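Local coordinates for protein uracil-DNA glycosylase (Epstein-Barr virus, PDB 6LYJ) that belongs to the uracil-DNA glycosylase superfamily of compact alpha/beta proteins, built around a four-stranded parallel sheet flanked by helices, at residues A[33-41]-A[173-182]. Numbering follows the deposited sequence.
Sequences LWLDFLQLS and HVISLLSERL
The Phe37 ring passes the aliphatic base of Arg181, the two side chains running past each other in opposite directions, and Phe37 CZ lies 3.5 Å from Arg181 CB. Phe37 CG is anti to the backbone N (chi1 -176°), which carries the ring across to helix 173-181. There the ring crosses the Leu178 side chain at about a right angle, with Phe37 CE2 3.9 Å from Leu178 CD2. A flat, wide phenyl suits this place because it can meet a leucine methyl and the methylenes of an arginine at once. Deeper in, the six-membered end of the Trp34 indole, broad enough to touch two residues one helical turn apart, spans Val174 and Leu178, with Trp34 CZ3 3.8 Å from Val174 CG1. Leu38 crosses Leu177 at about a right angle, its CD2 3.7 Å from Leu177 CD2; compact branched leucines suit this meeting of segments 33-38 and 173-181, whose axes cross at 73°.

Polar links gather where helix 33-38 ends. Leu38 O accepts a hydrogen bond from a water at 2.6 Å, and the same water lies 2.8 Å from His173 NE2, in the plane of the imidazole. Histidine suits the spot, offering polar NE2 to the water while its CD2 packs against Leu40 CD2. Leu177 CD1 lies over one face of that ring, offset toward its rim. A second water donates to Gln39 O; its weak link to Arg181 NH2 is doubtful, as is the guanidinium position itself.

Further out, Phe44 of helix 42-59 meets His173 edge-to-face, and Trp74 does the same to Trp34. Helix 32-38 packs against the C-terminal half of helix 167-181, which in turn lies on the parallel sheet: Val174 touches Leu148 and Leu178 touches Leu146 of strand 145-149, and Leu178 also reaches Val86 of strand 85-89.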
ATOM      1  N   LEU A  33     -24.832  -3.825  -8.862  1.00 26.45           N
ATOM      2  CA  LEU A  33     -24.610  -2.468  -9.352  1.00 24.50           C
ATOM      3  C   LEU A  33     -23.281  -2.361 -10.089  1.00 22.95           C
ATOM      4  O   LEU A  33     -23.177  -1.656 -11.098  1.00 22.37           O
ATOM      5  CB  LEU A  33     -24.664  -1.479  -8.190  1.00 28.70           C
ATOM      6  CG  LEU A  33     -26.069  -1.103  -7.724  1.00 32.86           C
ATOM      7  CD1 LEU A  33     -25.988  -0.364  -6.406  1.00 36.51           C
ATOM      8  CD2 LEU A  33     -26.788  -0.263  -8.772  1.00 27.91           C
ATOM      9  N   TRP A  34     -22.261  -3.085  -9.622  1.00 18.25           N
ATOM     10  CA  TRP A  34     -20.976  -3.069 -10.313  1.00 20.88           C
ATOM     11  C   TRP A  34     -21.042  -3.823 -11.632  1.00 22.07           C
ATOM     12  O   TRP A  34     -20.400  -3.424 -12.609  1.00 21.55           O
ATOM     13  CB  TRP A  34     -19.872  -3.618  -9.412  1.00 20.94           C
ATOM     14  CG  TRP A  34     -19.220  -2.528  -8.627  1.00 23.08           C
ATOM     15  CD1 TRP A  34     -19.611  -2.035  -7.416  1.00 24.25           C
ATOM     16  CD2 TRP A  34     -18.078  -1.761  -9.024  1.00 23.44           C
ATOM     17  NE1 TRP A  34     -18.769  -1.019  -7.026  1.00 24.80           N
ATOM     18  CE2 TRP A  34     -17.821  -0.832  -7.997  1.00 23.35           C
ATOM     19  CE3 TRP A  34     -17.243  -1.776 -10.148  1.00 25.25           C
ATOM     20  CZ2 TRP A  34     -16.762   0.074  -8.058  1.00 23.05           C
ATOM     21  CZ3 TRP A  34     -16.193  -0.875 -10.207  1.00 26.07           C
ATOM     22  CH2 TRP A  34     -15.962   0.035  -9.169  1.00 21.24           C
ATOM     23  N   LEU A  35     -21.782  -4.931 -11.679  1.00 24.85           N
ATOM     24  CA  LEU A  35     -21.972  -5.619 -12.953  1.00 26.74           C
ATOM     25  C   LEU A  35     -22.666  -4.709 -13.958  1.00 25.29           C
ATOM     26  O   LEU A  35     -22.257  -4.630 -15.121  1.00 24.47           O
ATOM     27  CB  LEU A  35     -22.770  -6.905 -12.745  1.00 32.01           C
ATOM     28  CG  LEU A  35     -22.054  -7.996 -11.945  1.00 34.27           C
ATOM     29  CD1 LEU A  35     -22.980  -9.179 -11.692  1.00 34.07           C
ATOM     30  CD2 LEU A  35     -20.771  -8.438 -12.635  1.00 34.50           C
ATOM     31  N   ASP A  36     -23.716  -4.005 -13.523  1.00 28.82           N
ATOM     32  CA  ASP A  36     -24.368  -3.026 -14.390  1.00 31.66           C
ATOM     33  C   ASP A  36     -23.400  -1.929 -14.820  1.00 32.28           C
ATOM     34  O   ASP A  36     -23.416  -1.492 -15.977  1.00 33.81           O
ATOM     35  CB  ASP A  36     -25.582  -2.417 -13.682  1.00 36.07           C
ATOM     36  CG  ASP A  36     -26.654  -3.443 -13.367  1.00 43.90           C
ATOM     37  OD1 ASP A  36     -26.672  -4.507 -14.022  1.00 46.40           O
ATOM     38  OD2 ASP A  36     -27.487  -3.183 -12.471  1.00 46.43           O
ATOM     39  N   PHE A  37     -22.561  -1.457 -13.892  1.00 29.47           N
ATOM     40  CA  PHE A  37     -21.643  -0.361 -14.183  1.00 26.11           C
ATOM     41  C   PHE A  37     -20.567  -0.767 -15.183  1.00 27.49           C
ATOM     42  O   PHE A  37     -20.235   0.003 -16.091  1.00 25.55           O
ATOM     43  CB  PHE A  37     -21.006   0.121 -12.880  1.00 23.63           C
ATOM     44  CG  PHE A  37     -20.107   1.312 -13.038  1.00 27.08           C
ATOM     45  CD1 PHE A  37     -20.634   2.590 -13.130  1.00 29.13           C
ATOM     46  CD2 PHE A  37     -18.730   1.155 -13.066  1.00 26.27           C
ATOM     47  CE1 PHE A  37     -19.806   3.688 -13.263  1.00 27.75           C
ATOM     48  CE2 PHE A  37     -17.896   2.251 -13.199  1.00 27.52           C
ATOM     49  CZ  PHE A  37     -18.435   3.517 -13.296  1.00 28.50           C
ATOM     50  N   LEU A  38     -20.002  -1.966 -15.031  1.00 27.74           N
ATOM     51  CA  LEU A  38     -18.883  -2.358 -15.875  1.00 26.30           C
ATOM     52  C   LEU A  38     -19.328  -2.803 -17.262  1.00 27.24           C
ATOM     53  O   LEU A  38     -18.591  -2.598 -18.232  1.00 28.20           O
ATOM     54  CB  LEU A  38     -18.092  -3.482 -15.203  1.00 24.71           C
ATOM     55  CG  LEU A  38     -17.406  -3.156 -13.873  1.00 23.84           C
ATOM     56  CD1 LEU A  38     -16.773  -4.408 -13.273  1.00 19.07           C
ATOM     57  CD2 LEU A  38     -16.371  -2.050 -14.048  1.00 21.52           C
ATOM     58  N   GLN A  39     -20.530  -3.371 -17.377  1.00 25.79           N
ATOM     59  CA  GLN A  39     -21.044  -3.875 -18.651  1.00 30.00           C
ATOM     60  C   GLN A  39     -20.025  -4.800 -19.315  1.00 25.79           C
ATOM     61  O   GLN A  39     -19.665  -4.635 -20.482  1.00 26.20           O
ATOM     62  CB  GLN A  39     -21.433  -2.727 -19.585  1.00 37.85           C
ATOM     63  CG  GLN A  39     -22.507  -1.803 -19.036  1.00 43.61           C
ATOM     64  CD  GLN A  39     -23.860  -2.479 -18.942  1.00 51.76           C
ATOM     65  OE1 GLN A  39     -24.219  -3.299 -19.786  1.00 56.75           O
ATOM     66  NE2 GLN A  39     -24.621  -2.137 -17.908  1.00 53.48           N
ATOM     67  N   LEU A  40     -19.550  -5.779 -18.550  1.00 26.35           N
ATOM     68  CA  LEU A  40     -18.478  -6.646 -19.026  1.00 24.27           C
ATOM     69  C   LEU A  40     -18.954  -7.482 -20.205  1.00 21.46           C
ATOM     70  O   LEU A  40     -20.021  -8.100 -20.149  1.00 21.43           O
ATOM     71  CB  LEU A  40     -17.986  -7.557 -17.903  1.00 21.15           C
ATOM     72  CG  LEU A  40     -17.341  -6.908 -16.678  1.00 21.32           C
ATOM     73  CD1 LEU A  40     -16.978  -7.973 -15.662  1.00 22.06           C
ATOM     74  CD2 LEU A  40     -16.101  -6.120 -17.084  1.00 20.79           C
ATOM     75  N   SER A  41     -18.169  -7.485 -21.284  1.00 25.00           N
ATOM     76  CA  SER A  41     -18.464  -8.355 -22.408  1.00 24.25           C
ATOM     77  C   SER A  41     -18.428  -9.813 -21.950  1.00 23.91           C
ATOM     78  O   SER A  41     -17.857 -10.129 -20.901  1.00 20.12           O
ATOM     79  CB  SER A  41     -17.462  -8.118 -23.536  1.00 20.93           C
ATOM     80  OG  SER A  41     -16.158  -8.506 -23.147  1.00 21.93           O
ATOM     81  N   HIS A 173      -8.883  -2.438 -15.909  1.00 13.36           N
ATOM     82  CA  HIS A 173     -10.130  -2.187 -16.621  1.00 13.11           C
ATOM     83  C   HIS A 173     -11.099  -1.392 -15.750  1.00 13.51           C
ATOM     84  O   HIS A 173     -11.781  -0.483 -16.239  1.00 14.17           O
ATOM     85  CB  HIS A 173     -10.746  -3.514 -17.071  1.00 15.77           C
ATOM     86  CG  HIS A 173     -11.996  -3.364 -17.886  1.00 19.23           C
ATOM     87  ND1 HIS A 173     -11.987  -2.904 -19.185  1.00 19.94           N
ATOM     88  CD2 HIS A 173     -13.288  -3.644 -17.596  1.00 19.49           C
ATOM     89  CE1 HIS A 173     -13.222  -2.890 -19.654  1.00 20.63           C
ATOM     90  NE2 HIS A 173     -14.030  -3.337 -18.709  1.00 20.45           N
ATOM     91  N   VAL A 174     -11.166  -1.723 -14.456  1.00 11.85           N
ATOM     92  CA  VAL A 174     -12.008  -0.976 -13.523  1.00 15.92           C
ATOM     93  C   VAL A 174     -11.611   0.498 -13.496  1.00 16.82           C
ATOM     94  O   VAL A 174     -12.468   1.388 -13.522  1.00 14.09           O
ATOM     95  CB  VAL A 174     -11.939  -1.597 -12.116  1.00 18.56           C
ATOM     96  CG1 VAL A 174     -12.554  -0.652 -11.091  1.00 12.84           C
ATOM     97  CG2 VAL A 174     -12.654  -2.940 -12.093  1.00 17.09           C
ATOM     98  N   ILE A 175     -10.307   0.775 -13.422  1.00 17.92           N
ATOM     99  CA  ILE A 175      -9.840   2.164 -13.409  1.00 17.78           C
ATOM    100  C   ILE A 175     -10.255   2.872 -14.694  1.00 17.34           C
ATOM    101  O   ILE A 175     -10.752   4.011 -14.674  1.00 15.36           O
ATOM    102  CB  ILE A 175      -8.315   2.214 -13.196  1.00 15.33           C
ATOM    103  CG1 ILE A 175      -7.958   1.694 -11.799  1.00 16.29           C
ATOM    104  CG2 ILE A 175      -7.780   3.633 -13.409  1.00 13.30           C
ATOM    105  CD1 ILE A 175      -6.469   1.397 -11.606  1.00 15.70           C
ATOM    106  N   SER A 176     -10.036   2.210 -15.834  1.00 15.64           N
ATOM    107  CA  SER A 176     -10.394   2.792 -17.124  1.00 16.56           C
ATOM    108  C   SER A 176     -11.879   3.118 -17.178  1.00 17.52           C
ATOM    109  O   SER A 176     -12.278   4.196 -17.638  1.00 19.73           O
ATOM    110  CB  SER A 176     -10.016   1.833 -18.254  1.00 20.79           C
ATOM    111  OG  SER A 176      -8.609   1.679 -18.348  1.00 25.85           O
ATOM    112  N   LEU A 177     -12.713   2.202 -16.693  1.00 15.92           N
ATOM    113  CA  LEU A 177     -14.153   2.405 -16.757  1.00 18.42           C
ATOM    114  C   LEU A 177     -14.601   3.484 -15.782  1.00 17.94           C
ATOM    115  O   LEU A 177     -15.534   4.233 -16.075  1.00 20.10           O
ATOM    116  CB  LEU A 177     -14.885   1.088 -16.505  1.00 20.17           C
ATOM    117  CG  LEU A 177     -15.368   0.424 -17.799  1.00 30.28           C
ATOM    118  CD1 LEU A 177     -14.233   0.300 -18.807  1.00 31.52           C
ATOM    119  CD2 LEU A 177     -15.965  -0.933 -17.514  1.00 38.43           C
ATOM    120  N   LEU A 178     -13.964   3.578 -14.616  1.00 13.64           N
ATOM    121  CA  LEU A 178     -14.276   4.679 -13.708  1.00 14.93           C
ATOM    122  C   LEU A 178     -13.978   6.016 -14.372  1.00 16.66           C
ATOM    123  O   LEU A 178     -14.787   6.949 -14.312  1.00 17.32           O
ATOM    124  CB  LEU A 178     -13.486   4.534 -12.406  1.00 15.16           C
ATOM    125  CG  LEU A 178     -13.895   3.403 -11.459  1.00 18.16           C
ATOM    126  CD1 LEU A 178     -12.795   3.159 -10.450  1.00 15.96           C
ATOM    127  CD2 LEU A 178     -15.206   3.738 -10.753  1.00 17.08           C
ATOM    128  N   SER A 179     -12.818   6.118 -15.026  1.00 14.93           N
ATOM    129  CA  SER A 179     -12.471   7.346 -15.737  1.00 18.70           C
ATOM    130  C   SER A 179     -13.481   7.657 -16.839  1.00 24.75           C
ATOM    131  O   SER A 179     -13.906   8.809 -17.002  1.00 19.02           O
ATOM    132  CB  SER A 179     -11.065   7.224 -16.323  1.00 16.97           C
ATOM    133  OG  SER A 179     -10.709   8.377 -17.062  1.00 18.97           O
ATOM    134  N   GLU A 180     -13.887   6.635 -17.592  1.00 22.92           N
ATOM    135  CA  GLU A 180     -14.774   6.839 -18.733  1.00 23.65           C
ATOM    136  C   GLU A 180     -16.196   7.191 -18.302  1.00 26.73           C
ATOM    137  O   GLU A 180     -16.820   8.093 -18.875  1.00 23.19           O
ATOM    138  CB  GLU A 180     -14.770   5.583 -19.605  1.00 27.30           C
ATOM    139  CG  GLU A 180     -15.820   5.556 -20.696  1.00 37.29           C
ATOM    140  CD  GLU A 180     -15.935   4.188 -21.346  1.00 49.26           C
ATOM    141  OE1 GLU A 180     -14.909   3.478 -21.421  1.00 53.38           O
ATOM    142  OE2 GLU A 180     -17.047   3.824 -21.783  1.00 52.63           O
ATOM    143  N   ARG A 181     -16.724   6.492 -17.298  1.00 23.49           N
ATOM    144  CA  ARG A 181     -18.140   6.548 -16.954  1.00 24.90           C
ATOM    145  C   ARG A 181     -18.476   7.633 -15.940  1.00 24.67           C
ATOM    146  O   ARG A 181     -19.609   8.128 -15.934  1.00 26.60           O
ATOM    147  CB  ARG A 181     -18.597   5.196 -16.396  1.00 31.53           C
ATOM    148  CG  ARG A 181     -18.386   4.019 -17.337  1.00 37.61           C
ATOM    149  CD  ARG A 181     -19.613   3.693 -18.161  1.00 46.03           C
ATOM    150  NE  ARG A 181     -19.293   2.724 -19.208  1.00 55.65           N
ATOM    151  CZ  ARG A 181     -19.605   1.433 -19.153  1.00 60.73           C
ATOM    152  NH1 ARG A 181     -20.257   0.953 -18.105  1.00 65.46           N
ATOM    153  NH2 ARG A 181     -19.270   0.622 -20.149  1.00 58.46           N
ATOM    154  N   LEU A 182     -17.536   8.004 -15.074  1.00 18.74           N
ATOM    155  CA  LEU A 182     -17.794   9.055 -14.100  1.00 23.82           C
ATOM    156  C   LEU A 182     -17.571  10.425 -14.725  1.00 23.73           C
ATOM    157  O   LEU A 182     -16.623  10.630 -15.489  1.00 24.36           O
ATOM    158  CB  LEU A 182     -16.897   8.883 -12.873  1.00 21.79           C
ATOM    159  CG  LEU A 182     -17.110   7.602 -12.061  1.00 25.03           C
ATOM    160  CD1 LEU A 182     -16.115   7.525 -10.911  1.00 24.64           C
ATOM    161  CD2 LEU A 182     -18.545   7.515 -11.548  1.00 25.37           C
TER
HETATM  162  O   HOH W   1     -16.697  -3.657 -19.636  1.00 29.39           O
HETATM  163  O   HOH W   2     -18.957  -2.185 -21.693  1.00 47.99           O